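PDB 4WOK: UDP-glucose 4-epimerase from Brucella ovis, which probably interconverts UDP-glucose and UDP-galactose by inverting the configuration at C4 of the sugar, using a bound NAD as its redox cofactor. Local coordinates for residues I62-M72 / G106-T117; Y233-A242 / F312-I322. The protein carries 2 engineered substitutions. All coordinates share one frame; numbering follows the deposited sequence. Where two conformers were deposited one is given.

Contact 1. Residues I62-M72 / G106-T117. With NAD (nicotinamide-adenine-dinucleotide), chain B.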
loop_
_atom_site.group_PDB
_atom_site.type_symbol
_atom_site.label_atom_id
_atom_site.label_comp_id
_atom_site.label_asym_id
_atom_site.label_seq_id
_atom_site.Cartn_x
_atom_site.Cartn_y
_atom_site.Cartn_z
ATOM N N ILE A 62 13.440 -4.224 -10.949
ATOM C CA ILE A 62 12.556 -4.028 -12.102
ATOM C C ILE A 62 13.222 -3.186 -13.197
ATOM O O ILE A 62 12.801 -3.227 -14.363
ATOM C CB ILE A 62 11.217 -3.389 -11.700
ATOM C CG1 ILE A 62 11.442 -2.003 -11.066
ATOM C CG2 ILE A 62 10.472 -4.314 -10.770
ATOM C CD1 ILE A 62 10.123 -1.345 -10.588
ATOM N N LEU A 63 14.288 -2.449 -12.854
ATOM C CA LEU A 63 15.045 -1.731 -13.881
ATOM C C LEU A 63 15.956 -2.653 -14.716
ATOM O O LEU A 63 16.538 -2.225 -15.711
ATOM C CB LEU A 63 15.895 -0.621 -13.233
ATOM C CG LEU A 63 15.065 0.521 -12.631
ATOM C CD1 LEU A 63 15.947 1.406 -11.691
ATOM C CD2 LEU A 63 14.444 1.366 -13.745
ATOM N N ASP A 64 16.129 -3.892 -14.268
ATOM C CA ASP A 64 16.927 -4.881 -14.990
ATOM C C ASP A 64 15.982 -5.528 -15.996
ATOM O O ASP A 64 15.410 -6.585 -15.725
ATOM C CB ASP A 64 17.511 -5.902 -14.011
ATOM C CG ASP A 64 18.387 -6.970 -14.676
ATOM O OD1 ASP A 64 18.470 -7.057 -15.922
ATOM O OD2 ASP A 64 19.014 -7.731 -13.909
ATOM N N GLN A 65 15.773 -4.876 -17.133
ATOM C CA GLN A 65 14.662 -5.277 -17.992
ATOM C C GLN A 65 14.867 -6.676 -18.578
ATOM O O GLN A 65 13.902 -7.419 -18.706
ATOM C CB GLN A 65 14.426 -4.284 -19.127
ATOM C CG GLN A 65 13.039 -4.494 -19.765
ATOM C CD GLN A 65 12.787 -3.588 -20.941
ATOM O OE1 GLN A 65 12.340 -2.454 -20.778
ATOM N NE2 GLN A 65 13.080 -4.074 -22.134
ATOM N N ALA A 66 16.108 -7.050 -18.889
ATOM C CA ALA A 66 16.360 -8.409 -19.401
ATOM C C ALA A 66 15.938 -9.459 -18.376
ATOM O O ALA A 66 15.294 -10.453 -18.705
ATOM C CB ALA A 66 17.835 -8.598 -19.770
ATOM N N ARG A 67 16.302 -9.242 -17.120
ATOM C CA ARG A 67 15.991 -10.216 -16.094
ATOM C C ARG A 67 14.492 -10.299 -15.855
ATOM O O ARG A 67 13.960 -11.370 -15.593
ATOM C CB ARG A 67 16.705 -9.869 -14.791
ATOM C CG ARG A 67 16.601 -10.957 -13.719
ATOM C CD ARG A 67 17.628 -10.676 -12.644
ATOM N NE ARG A 67 17.618 -11.684 -11.595
ATOM C CZ ARG A 67 18.216 -12.866 -11.687
ATOM N NH1 ARG A 67 18.875 -13.200 -12.796
ATOM N NH2 ARG A 67 18.145 -13.712 -10.672
ATOM N N LEU A 68 13.815 -9.159 -15.926
ATOM C CA LEU A 68 12.368 -9.144 -15.732
ATOM C C LEU A 68 11.650 -9.857 -16.891
ATOM O O LEU A 68 10.732 -10.661 -16.680
ATOM C CB LEU A 68 11.890 -7.702 -15.590
ATOM C CG LEU A 68 10.468 -7.428 -15.117
ATOM C CD1 LEU A 68 10.133 -8.196 -13.828
ATOM C CD2 LEU A 68 10.347 -5.928 -14.909
ATOM N N VAL A 69 12.077 -9.577 -18.116
ATOM C CA VAL A 69 11.527 -10.283 -19.279
ATOM C C VAL A 69 11.774 -11.791 -19.191
ATOM O O VAL A 69 10.873 -12.608 -19.452
ATOM C CB VAL A 69 12.125 -9.722 -20.584
ATOM C CG1 VAL A 69 11.831 -10.636 -21.766
ATOM C CG2 VAL A 69 11.588 -8.314 -20.849
ATOM N N GLU A 70 12.992 -12.163 -18.817
ATOM C CA GLU A 70 13.357 -13.570 -18.662
ATOM C C GLU A 70 12.399 -14.250 -17.696
ATOM O O GLU A 70 11.929 -15.368 -17.926
ATOM C CB GLU A 70 14.786 -13.679 -18.148
ATOM C CG GLU A 70 15.334 -15.091 -17.995
ATOM C CD GLU A 70 16.736 -15.065 -17.399
ATOM O OE1 GLU A 70 17.698 -14.742 -18.130
ATOM O OE2 GLU A 70 16.875 -15.333 -16.186
ATOM N N THR A 71 12.111 -13.542 -16.611
ATOM C CA THR A 71 11.241 -14.070 -15.573
ATOM C C THR A 71 9.828 -14.247 -16.078
ATOM O O THR A 71 9.200 -15.282 -15.842
ATOM C CB THR A 71 11.235 -13.148 -14.351
ATOM O OG1 THR A 71 12.560 -13.076 -13.825
ATOM C CG2 THR A 71 10.298 -13.696 -13.275
ATOM N N MET A 72 9.312 -13.240 -16.771
ATOM C CA MET A 72 7.971 -13.370 -17.343
ATOM C C MET A 72 7.882 -14.494 -18.382
ATOM O O MET A 72 6.863 -15.196 -18.471
ATOM C CB MET A 72 7.538 -12.041 -17.953
ATOM C CG MET A 72 7.407 -10.924 -16.904
ATOM S SD MET A 72 6.751 -9.432 -17.658
ATOM C CE MET A 72 6.736 -8.330 -16.217
ATOM N N GLY A 106 11.202 2.751 -13.163
ATOM C CA GLY A 106 10.985 1.356 -12.800
ATOM C C GLY A 106 9.660 0.824 -13.338
ATOM O O GLY A 106 9.575 -0.296 -13.851
ATOM N N THR A 107 8.600 1.606 -13.198
ATOM C CA THR A 107 7.310 1.160 -13.720
ATOM C C THR A 107 7.352 1.047 -15.245
ATOM O O THR A 107 6.808 0.104 -15.812
ATOM C CB THR A 107 6.176 2.111 -13.275
ATOM O OG1 THR A 107 6.059 2.033 -11.847
ATOM C CG2 THR A 107 4.830 1.703 -13.921
ATOM N N GLN A 108 8.016 1.979 -15.925
ATOM C CA GLN A 108 8.057 1.873 -17.381
ATOM C C GLN A 108 8.776 0.594 -17.794
ATOM O O GLN A 108 8.361 -0.094 -18.728
ATOM C CB GLN A 108 8.748 3.067 -18.057
ATOM C CG GLN A 108 8.713 2.847 -19.596
ATOM C CD GLN A 108 9.324 3.978 -20.399
ATOM O OE1 GLN A 108 9.846 4.945 -19.848
ATOM N NE2 GLN A 108 9.260 3.856 -21.718
ATOM N N SER A 109 9.840 0.264 -17.082
ATOM C CA SER A 109 10.571 -0.955 -17.372
ATOM C C SER A 109 9.638 -2.169 -17.190
ATOM O O SER A 109 9.623 -3.085 -18.011
ATOM C CB SER A 109 11.800 -1.051 -16.470
ATOM O OG SER A 109 12.567 -2.200 -16.762
ATOM N N LEU A 110 8.850 -2.168 -16.123
ATOM C CA LEU A 110 7.923 -3.271 -15.888
ATOM C C LEU A 110 6.869 -3.347 -16.982
ATOM O O LEU A 110 6.540 -4.437 -17.463
ATOM C CB LEU A 110 7.254 -3.136 -14.518
ATOM C CG LEU A 110 6.136 -4.154 -14.258
ATOM C CD1 LEU A 110 6.684 -5.560 -14.051
ATOM C CD2 LEU A 110 5.302 -3.722 -13.061
ATOM N N LEU A 111 6.331 -2.198 -17.388
ATOM C CA LEU A 111 5.281 -2.217 -18.404
ATOM C C LEU A 111 5.854 -2.618 -19.754
ATOM O O LEU A 111 5.185 -3.297 -20.540
ATOM C CB LEU A 111 4.585 -0.858 -18.491
ATOM C CG LEU A 111 3.831 -0.434 -17.217
ATOM C CD1 LEU A 111 3.107 0.848 -17.513
ATOM C CD2 LEU A 111 2.814 -1.517 -16.754
ATOM N N ASP A 112 7.091 -2.213 -20.042
ATOM C CA ASP A 112 7.709 -2.691 -21.289
ATOM C C ASP A 112 7.893 -4.215 -21.254
ATOM O O ASP A 112 7.614 -4.894 -22.226
ATOM C CB ASP A 112 9.052 -2.000 -21.544
ATOM C CG ASP A 112 8.894 -0.569 -22.029
ATOM O OD1 ASP A 112 7.840 -0.237 -22.585
ATOM O OD2 ASP A 112 9.835 0.239 -21.865
ATOM N N ALA A 113 8.358 -4.750 -20.123
ATOM C CA ALA A 113 8.530 -6.192 -19.987
ATOM C C ALA A 113 7.202 -6.915 -20.221
ATOM O O ALA A 113 7.153 -7.959 -20.878
ATOM C CB ALA A 113 9.070 -6.531 -18.618
ATOM N N CYS A 114 6.134 -6.362 -19.656
ATOM C CA CYS A 114 4.797 -6.919 -19.884
ATOM C C CYS A 114 4.410 -6.952 -21.362
ATOM O O CYS A 114 4.052 -8.013 -21.891
ATOM C CB CYS A 114 3.750 -6.129 -19.105
ATOM S SG CYS A 114 3.770 -6.417 -17.317
ATOM N N ARG A 115 4.470 -5.801 -22.034
ATOM C CA ARG A 115 3.998 -5.760 -23.419
ATOM C C ARG A 115 4.889 -6.609 -24.318
ATOM O O ARG A 115 4.395 -7.211 -25.290
ATOM C CB ARG A 115 3.917 -4.324 -23.958
ATOM C CG ARG A 115 5.284 -3.645 -24.214
ATOM C CD ARG A 115 5.112 -2.185 -24.602
ATOM N NE ARG A 115 6.389 -1.473 -24.642
ATOM C CZ ARG A 115 7.127 -1.329 -25.738
ATOM N NH1 ARG A 115 6.709 -1.830 -26.890
ATOM N NH2 ARG A 115 8.278 -0.666 -25.690
ATOM N N LEU A 116 6.182 -6.692 -23.994
ATOM C CA LEU A 116 7.102 -7.426 -24.864
ATOM C C LEU A 116 7.020 -8.937 -24.636
ATOM O O LEU A 116 7.600 -9.715 -25.392
ATOM C CB LEU A 116 8.538 -6.941 -24.666
ATOM C CG LEU A 116 8.779 -5.470 -25.042
ATOM C CD1 LEU A 116 10.174 -5.020 -24.597
ATOM C CD2 LEU A 116 8.569 -5.251 -26.556
ATOM N N THR A 117 6.285 -9.362 -23.614
ATOM C CA THR A 117 6.130 -10.793 -23.389
ATOM C C THR A 117 4.653 -11.201 -23.506
ATOM O O THR A 117 4.298 -12.339 -23.217
ATOM C CB THR A 117 6.695 -11.213 -22.006
ATOM O OG1 THR A 117 6.002 -10.519 -20.957
ATOM C CG2 THR A 117 8.206 -10.875 -21.908
HETATM P PA NAD B . 7.686 -2.174 1.211
HETATM O O1A NAD B . 8.912 -1.314 0.971
HETATM O O2A NAD B . 7.534 -3.118 2.367
HETATM O O5B NAD B . 7.623 -3.215 -0.172
HETATM C C5B NAD B . 8.292 -2.640 -1.274
HETATM C C4B NAD B . 8.947 -3.846 -1.996
HETATM O O4B NAD B . 9.416 -3.455 -3.294
HETATM C C3B NAD B . 10.156 -4.185 -1.117
HETATM O O3B NAD B . 10.161 -5.578 -0.927
HETATM C C2B NAD B . 11.347 -3.709 -1.986
HETATM O O2B NAD B . 12.453 -4.494 -1.774
HETATM C C1B NAD B . 10.769 -3.932 -3.431
HETATM N N9A NAD B . 11.368 -3.015 -4.419
HETATM C C8A NAD B . 11.521 -1.612 -4.352
HETATM N N7A NAD B . 12.082 -1.103 -5.454
HETATM C C5A NAD B . 12.308 -2.221 -6.267
HETATM C C6A NAD B . 12.883 -2.349 -7.551
HETATM N N6A NAD B . 13.349 -1.240 -8.218
HETATM N N1A NAD B . 12.975 -3.571 -8.126
HETATM C C2A NAD B . 12.506 -4.648 -7.416
HETATM N N3A NAD B . 11.942 -4.677 -6.174
HETATM C C4A NAD B . 11.859 -3.419 -5.641
HETATM O O3 NAD B . 6.554 -1.055 0.979
HETATM P PN NAD B . 5.016 -1.526 1.135
HETATM O O1N NAD B . 4.686 -2.991 1.108
HETATM O O2N NAD B . 4.441 -0.523 2.074
HETATM O O5D NAD B . 4.152 -0.868 -0.209
HETATM C C5D NAD B . 4.559 -1.367 -1.385
HETATM C C4D NAD B . 3.611 -0.773 -2.428
HETATM O O4D NAD B . 2.402 -0.251 -1.739
HETATM C C3D NAD B . 4.277 0.455 -3.082
HETATM O O3D NAD B . 3.788 0.498 -4.384
HETATM C C2D NAD B . 3.694 1.596 -2.241
HETATM O O2D NAD B . 3.612 2.803 -2.890
HETATM C C1D NAD B . 2.244 1.064 -2.159
HETATM N N1N NAD B . 1.497 1.858 -1.058
HETATM C C2N NAD B . 1.824 1.578 0.267
HETATM C C3N NAD B . 1.150 2.295 1.290
HETATM C C7N NAD B . 1.495 2.004 2.726
HETATM O O7N NAD B . 0.902 2.586 3.639
HETATM N N7N NAD B . 2.482 1.076 2.993
HETATM C C4N NAD B . 0.199 3.256 0.940
HETATM C C5N NAD B . -0.100 3.513 -0.398
HETATM C C6N NAD B . 0.565 2.802 -1.406
HETATM O O HOH W 1 12.224 0.011 -20.816
#

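Contact 2. Residues Y233-A242 / F312-I322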
loop_
_atom_site.group_PDB
_atom_site.type_symbol
_atom_site.label_atom_id
_atom_site.label_comp_id
_atom_site.label_asym_id
_atom_site.label_seq_id
_atom_site.Cartn_x
_atom_site.Cartn_y
_atom_site.Cartn_z
ATOM N N TYR A 233 -7.014 4.483 7.376
ATOM C CA TYR A 233 -6.235 3.265 7.595
ATOM C C TYR A 233 -6.953 2.021 7.097
ATOM O O TYR A 233 -8.126 1.816 7.381
ATOM C CB TYR A 233 -5.897 3.114 9.081
ATOM C CG TYR A 233 -5.147 4.316 9.614
ATOM C CD1 TYR A 233 -5.830 5.421 10.109
ATOM C CD2 TYR A 233 -3.759 4.362 9.586
ATOM C CE1 TYR A 233 -5.151 6.531 10.577
ATOM C CE2 TYR A 233 -3.071 5.470 10.048
ATOM C CZ TYR A 233 -3.774 6.550 10.541
ATOM O OH TYR A 233 -3.097 7.660 10.996
ATOM N N ILE A 234 -6.238 1.187 6.355
ATOM C CA ILE A 234 -6.816 -0.058 5.867
ATOM C C ILE A 234 -5.890 -1.225 6.200
ATOM O O ILE A 234 -4.669 -1.139 6.038
ATOM C CB ILE A 234 -7.104 0.004 4.338
ATOM C CG1 ILE A 234 -7.615 -1.344 3.823
ATOM C CG2 ILE A 234 -5.872 0.436 3.550
ATOM C CD1 ILE A 234 -8.229 -1.267 2.425
ATOM N N HIS A 235 -6.478 -2.310 6.685
ATOM C CA HIS A 235 -5.724 -3.491 7.067
ATOM C C HIS A 235 -5.059 -4.139 5.858
ATOM O O HIS A 235 -5.677 -4.288 4.800
ATOM C CB HIS A 235 -6.643 -4.492 7.767
ATOM C CG HIS A 235 -5.911 -5.539 8.542
ATOM N ND1 HIS A 235 -5.218 -6.563 7.938
ATOM C CD2 HIS A 235 -5.753 -5.712 9.877
ATOM C CE1 HIS A 235 -4.674 -7.331 8.866
ATOM N NE2 HIS A 235 -4.985 -6.837 10.052
ATOM N N VAL A 236 -3.811 -4.554 6.032
ATOM C CA VAL A 236 -3.022 -5.103 4.932
ATOM C C VAL A 236 -3.641 -6.381 4.336
ATOM O O VAL A 236 -3.490 -6.666 3.138
ATOM C CB VAL A 236 -1.578 -5.380 5.401
ATOM C CG1 VAL A 236 -1.575 -6.371 6.562
ATOM C CG2 VAL A 236 -0.703 -5.862 4.244
ATOM N N THR A 237 -4.347 -7.151 5.157
ATOM C CA THR A 237 -5.004 -8.348 4.638
ATOM C C THR A 237 -6.148 -7.961 3.709
ATOM O O THR A 237 -6.383 -8.624 2.690
ATOM C CB THR A 237 -5.524 -9.249 5.768
ATOM O OG1 THR A 237 -4.419 -9.634 6.596
ATOM C CG2 THR A 237 -6.175 -10.505 5.193
ATOM N N ASP A 238 -6.860 -6.891 4.056
ATOM C CA ASP A 238 -7.881 -6.338 3.171
ATOM C C ASP A 238 -7.245 -5.867 1.861
ATOM O O ASP A 238 -7.822 -6.032 0.791
ATOM C CB ASP A 238 -8.625 -5.181 3.842
ATOM C CG ASP A 238 -9.762 -5.657 4.749
ATOM O OD1 ASP A 238 -10.421 -6.662 4.394
ATOM O OD2 ASP A 238 -9.991 -5.028 5.811
ATOM N N LEU A 239 -6.057 -5.277 1.946
ATOM C CA LEU A 239 -5.349 -4.863 0.727
ATOM C C LEU A 239 -5.003 -6.076 -0.120
ATOM O O LEU A 239 -5.184 -6.054 -1.335
ATOM C CB LEU A 239 -4.080 -4.061 1.064
ATOM C CG LEU A 239 -4.343 -2.652 1.594
ATOM C CD1 LEU A 239 -3.060 -2.039 2.120
ATOM C CD2 LEU A 239 -4.973 -1.769 0.530
ATOM N N ALA A 240 -4.505 -7.129 0.520
ATOM C CA ALA A 240 -4.226 -8.379 -0.186
ATOM C C ALA A 240 -5.482 -8.869 -0.909
ATOM O O ALA A 240 -5.453 -9.157 -2.103
ATOM C CB ALA A 240 -3.719 -9.441 0.779
ATOM N N ARG A 241 -6.589 -8.925 -0.177
ATOM C CA ARG A 241 -7.861 -9.361 -0.760
ATOM C C ARG A 241 -8.223 -8.567 -2.023
ATOM O O ARG A 241 -8.577 -9.151 -3.051
ATOM C CB ARG A 241 -8.987 -9.248 0.278
ATOM C CG ARG A 241 -8.813 -10.164 1.496
ATOM C CD ARG A 241 -9.992 -10.033 2.494
ATOM N NE ARG A 241 -11.280 -10.079 1.803
ATOM C CZ ARG A 241 -12.130 -9.059 1.736
ATOM N NH1 ARG A 241 -11.854 -7.918 2.351
ATOM N NH2 ARG A 241 -13.268 -9.189 1.067
ATOM N N ALA A 242 -8.123 -7.243 -1.952
ATOM C CA ALA A 242 -8.507 -6.399 -3.082
ATOM C C ALA A 242 -7.599 -6.596 -4.300
ATOM O O ALA A 242 -8.061 -6.564 -5.443
ATOM C CB ALA A 242 -8.499 -4.955 -2.674
ATOM N N PHE A 312 -15.849 -5.434 -3.518
ATOM C CA PHE A 312 -14.911 -5.387 -2.391
ATOM C C PHE A 312 -15.390 -4.568 -1.192
ATOM O O PHE A 312 -15.730 -3.398 -1.328
ATOM C CB PHE A 312 -13.563 -4.822 -2.848
ATOM C CG PHE A 312 -12.609 -4.563 -1.717
ATOM C CD1 PHE A 312 -11.952 -5.608 -1.093
ATOM C CD2 PHE A 312 -12.361 -3.276 -1.280
ATOM C CE1 PHE A 312 -11.074 -5.368 -0.040
ATOM C CE2 PHE A 312 -11.483 -3.038 -0.231
ATOM C CZ PHE A 312 -10.847 -4.082 0.386
ATOM N N HIS A 313 -15.398 -5.203 -0.020
ATOM C CA HIS A 313 -15.605 -4.528 1.263
ATOM C C HIS A 313 -14.488 -4.933 2.210
ATOM O O HIS A 313 -14.053 -6.086 2.188
ATOM C CB HIS A 313 -16.964 -4.893 1.886
ATOM C CG HIS A 313 -18.105 -4.804 0.928
ATOM N ND1 HIS A 313 -18.444 -5.837 0.079
ATOM C CD2 HIS A 313 -18.972 -3.798 0.666
ATOM C CE1 HIS A 313 -19.478 -5.473 -0.660
ATOM N NE2 HIS A 313 -19.815 -4.241 -0.325
ATOM N N THR A 314 -14.021 -4.008 3.043
ATOM C CA THR A 314 -13.066 -4.376 4.081
ATOM C C THR A 314 -13.756 -5.240 5.122
ATOM O O THR A 314 -14.910 -4.995 5.460
ATOM C CB THR A 314 -12.447 -3.145 4.781
ATOM O OG1 THR A 314 -13.480 -2.251 5.199
ATOM C CG2 THR A 314 -11.508 -2.412 3.840
ATOM N N VAL A 315 -13.062 -6.257 5.623
ATOM C CA VAL A 315 -13.622 -7.060 6.708
ATOM C C VAL A 315 -12.657 -7.160 7.883
ATOM O O VAL A 315 -13.000 -7.724 8.909
ATOM C CB VAL A 315 -14.001 -8.488 6.242
ATOM C CG1 VAL A 315 -15.005 -8.428 5.100
ATOM C CG2 VAL A 315 -12.772 -9.278 5.830
ATOM N N TYR A 316 -11.457 -6.603 7.738
ATOM C CA TYR A 316 -10.465 -6.652 8.815
ATOM C C TYR A 316 -9.997 -5.266 9.258
ATOM O O TYR A 316 -9.045 -5.147 10.032
ATOM C CB TYR A 316 -9.232 -7.466 8.386
ATOM C CG TYR A 316 -9.488 -8.912 8.013
ATOM C CD1 TYR A 316 -9.889 -9.839 8.965
ATOM C CD2 TYR A 316 -9.291 -9.358 6.714
ATOM C CE1 TYR A 316 -10.111 -11.166 8.628
ATOM C CE2 TYR A 316 -9.509 -10.680 6.368
ATOM C CZ TYR A 316 -9.914 -11.581 7.325
ATOM O OH TYR A 316 -10.131 -12.897 6.978
ATOM N N SER A 317 -10.644 -4.218 8.769
ATOM C CA SER A 317 -10.088 -2.887 8.940
ATOM C C SER A 317 -10.745 -2.063 10.048
ATOM O O SER A 317 -10.655 -0.835 10.053
ATOM C CB SER A 317 -10.149 -2.135 7.616
ATOM O OG SER A 317 -9.271 -2.724 6.666
ATOM N N ASP A 318 -11.387 -2.733 10.998
ATOM C CA ASP A 318 -11.792 -2.056 12.223
ATOM C C ASP A 318 -10.529 -1.759 13.041
ATOM O O ASP A 318 -9.577 -2.541 13.020
ATOM C CB ASP A 318 -12.786 -2.911 13.012
ATOM C CG ASP A 318 -12.294 -4.327 13.212
ATOM O OD1 ASP A 318 -12.305 -5.113 12.235
ATOM O OD2 ASP A 318 -11.891 -4.650 14.348
ATOM N N LEU A 319 -10.505 -0.627 13.736
ATOM C CA LEU A 319 -9.303 -0.205 14.459
ATOM C C LEU A 319 -8.771 -1.298 15.382
ATOM O O LEU A 319 -7.571 -1.561 15.428
ATOM C CB LEU A 319 -9.586 1.062 15.266
ATOM C CG LEU A 319 -8.382 1.606 16.038
ATOM C CD1 LEU A 319 -7.212 1.892 15.100
ATOM C CD2 LEU A 319 -8.773 2.853 16.810
ATOM N N ASP A 320 -9.683 -1.946 16.099
ATOM C CA ASP A 320 -9.275 -2.958 17.060
ATOM C C ASP A 320 -8.517 -4.113 16.390
ATOM O O ASP A 320 -7.500 -4.558 16.923
ATOM C CB ASP A 320 -10.486 -3.469 17.847
ATOM C CG ASP A 320 -10.755 -2.644 19.105
ATOM O OD1 ASP A 320 -10.426 -1.434 19.113
ATOM O OD2 ASP A 320 -11.288 -3.202 20.085
ATOM N N THR A 321 -8.961 -4.564 15.221
ATOM C CA THR A 321 -8.240 -5.622 14.509
ATOM C C THR A 321 -6.879 -5.135 14.008
ATOM O O THR A 321 -5.873 -5.841 14.108
ATOM C CB THR A 321 -9.055 -6.152 13.318
ATOM O OG1 THR A 321 -10.269 -6.732 13.812
ATOM C CG2 THR A 321 -8.272 -7.209 12.558
ATOM N N ILE A 322 -6.852 -3.921 13.478
ATOM C CA ILE A 322 -5.594 -3.325 13.028
ATOM C C ILE A 322 -4.605 -3.287 14.187
ATOM O O ILE A 322 -3.471 -3.749 14.061
ATOM C CB ILE A 322 -5.816 -1.912 12.470
ATOM C CG1 ILE A 322 -6.533 -1.993 11.122
ATOM C CG2 ILE A 322 -4.506 -1.153 12.380
ATOM C CD1 ILE A 322 -6.991 -0.655 10.584
HETATM O O HOH W 2 -9.507 1.650 9.727
HETATM O O HOH W 3 -15.403 -8.302 -0.389
#

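Contact 1. Residues I62-M72 / G106-T117
S109 ties the turn ahead of helix 65-75 to helix 96-116: its OG donates to I62 O at 2.6 Å, in the carbonyl plane. The hydroxyl reaches that oxygen because OG stands anti to the backbone N of S109 (chi1 -178°). Further along the two helices the interface turns apolar. M72, extended beyond CG, runs in at about a right angle to L110 and ends with its methyl among three side chains: CE lies 3.5 Å from L110 CD1 and also touches A113 CB and C114 SG. L68 CD2 packs against the L110 backbone, 3.7 Å from L110 CA, and also meets L110 CD1, while V69 straddles two partners, CG2 on A113 CB and CG1 3.6 Å from T117 CG2. On the outer side Q65 stretches across to D112, its amide plane 79° from the carboxylate; a water gives one hydrogen bond to Q65 OE1 and another to D112 OD2.

Further out, R115 NE and NH2 both grip D112 OD1 side-on from the same face of the carboxylate, and Y165 hydrogen-bonds to that oxygen too. D64 caps helix 65-75 with a weak bond from R67 N. At the other end of the turn, I62 CD1 packs on the backbone of G106, which has no side chain, 3.5 Å from G106 O. The backbone N of I62 gives NAD N1A a nearly straight bond of 2.9 Å, and CG1 rests 3.5 Å from NAD N6A. Segments 65-72 and 106-116 cross at -40° on one flank of the parallel sheet; this pairing, with a turn whose backbone amide binds the adenine, is characteristic of the NAD-binding Rossmann fold in this epimerase/dehydratase family.

Contact 2. Residues Y233-A242 / F312-I322
D238 and S317 meet because each swings its side chain beside its own backbone N, chi1 -84° for D238 and -67° for S317. This puts S317 OG 2.6 Å from D238 OD2, on the anti lone pair of that oxygen. The same hydroxyl accepts from H235 N at 2.8 Å, so it is held both as donor and as acceptor. D238 takes more from residues 315-317: V315 N donates to OD1 at 2.9 Å, nearly straight, and Y316 N to OD2, both on the syn side and somewhat out of the carboxylate plane. OD1 is also bound by R241 NH1, on its anti side, in a salt bridge. Four donors thus grip the two oxygens, which probably favours the ionised acid in this buried position.

R241, bent at chi3, sends NH1 on to H313 O as well, 2.9 Å away and near the guanidinium plane, while V315 CG2 covers one face of the group. A water links R241 NH2, weakly, with H313 N. Aromatic side chains pack beside the polar groups. F312 receives A242 CB over one face, 3.9 Å from the ring centroid, a CH-pi contact. Y316 places CB over a face of the H235 imidazole, also CH-pi, and Y316 CE2 lies 3.5 Å from T237 CG2. H235 is fixed in turn at both nitrogens: ND1 accepts from T237 N, capping helix 236-251, and NE2 is hydrogen-bonded to T325.

The chain between helices 304-310 and 319-326 therefore runs along the junction of strand 230-235 with helix 236-251. Strand 180-182 pairs beside that strand, and helix 22-33 packs against V236, L239 and A240 of the helix.

Contact 1 and contact 2 sit on opposite sides of the chain's centre, with centres 31 Å apart and nearest atoms about 16 Å apart, so neither touches the other. NAD lies between them and gives the common reference. Its adenine end binds directly at contact 1, whereas contact 2 has no direct hold on the cofactor: the side chain of I234 stays about 7 Å from it, and that of Y233 about 11 Å from the zinc ion. Contact 1 joins two helices on one face of the Rossmann sheet; contact 2 fastens a late part of the chain, 312-322, back onto residues 233-242, where strand 230-235 passes into helix 236-251.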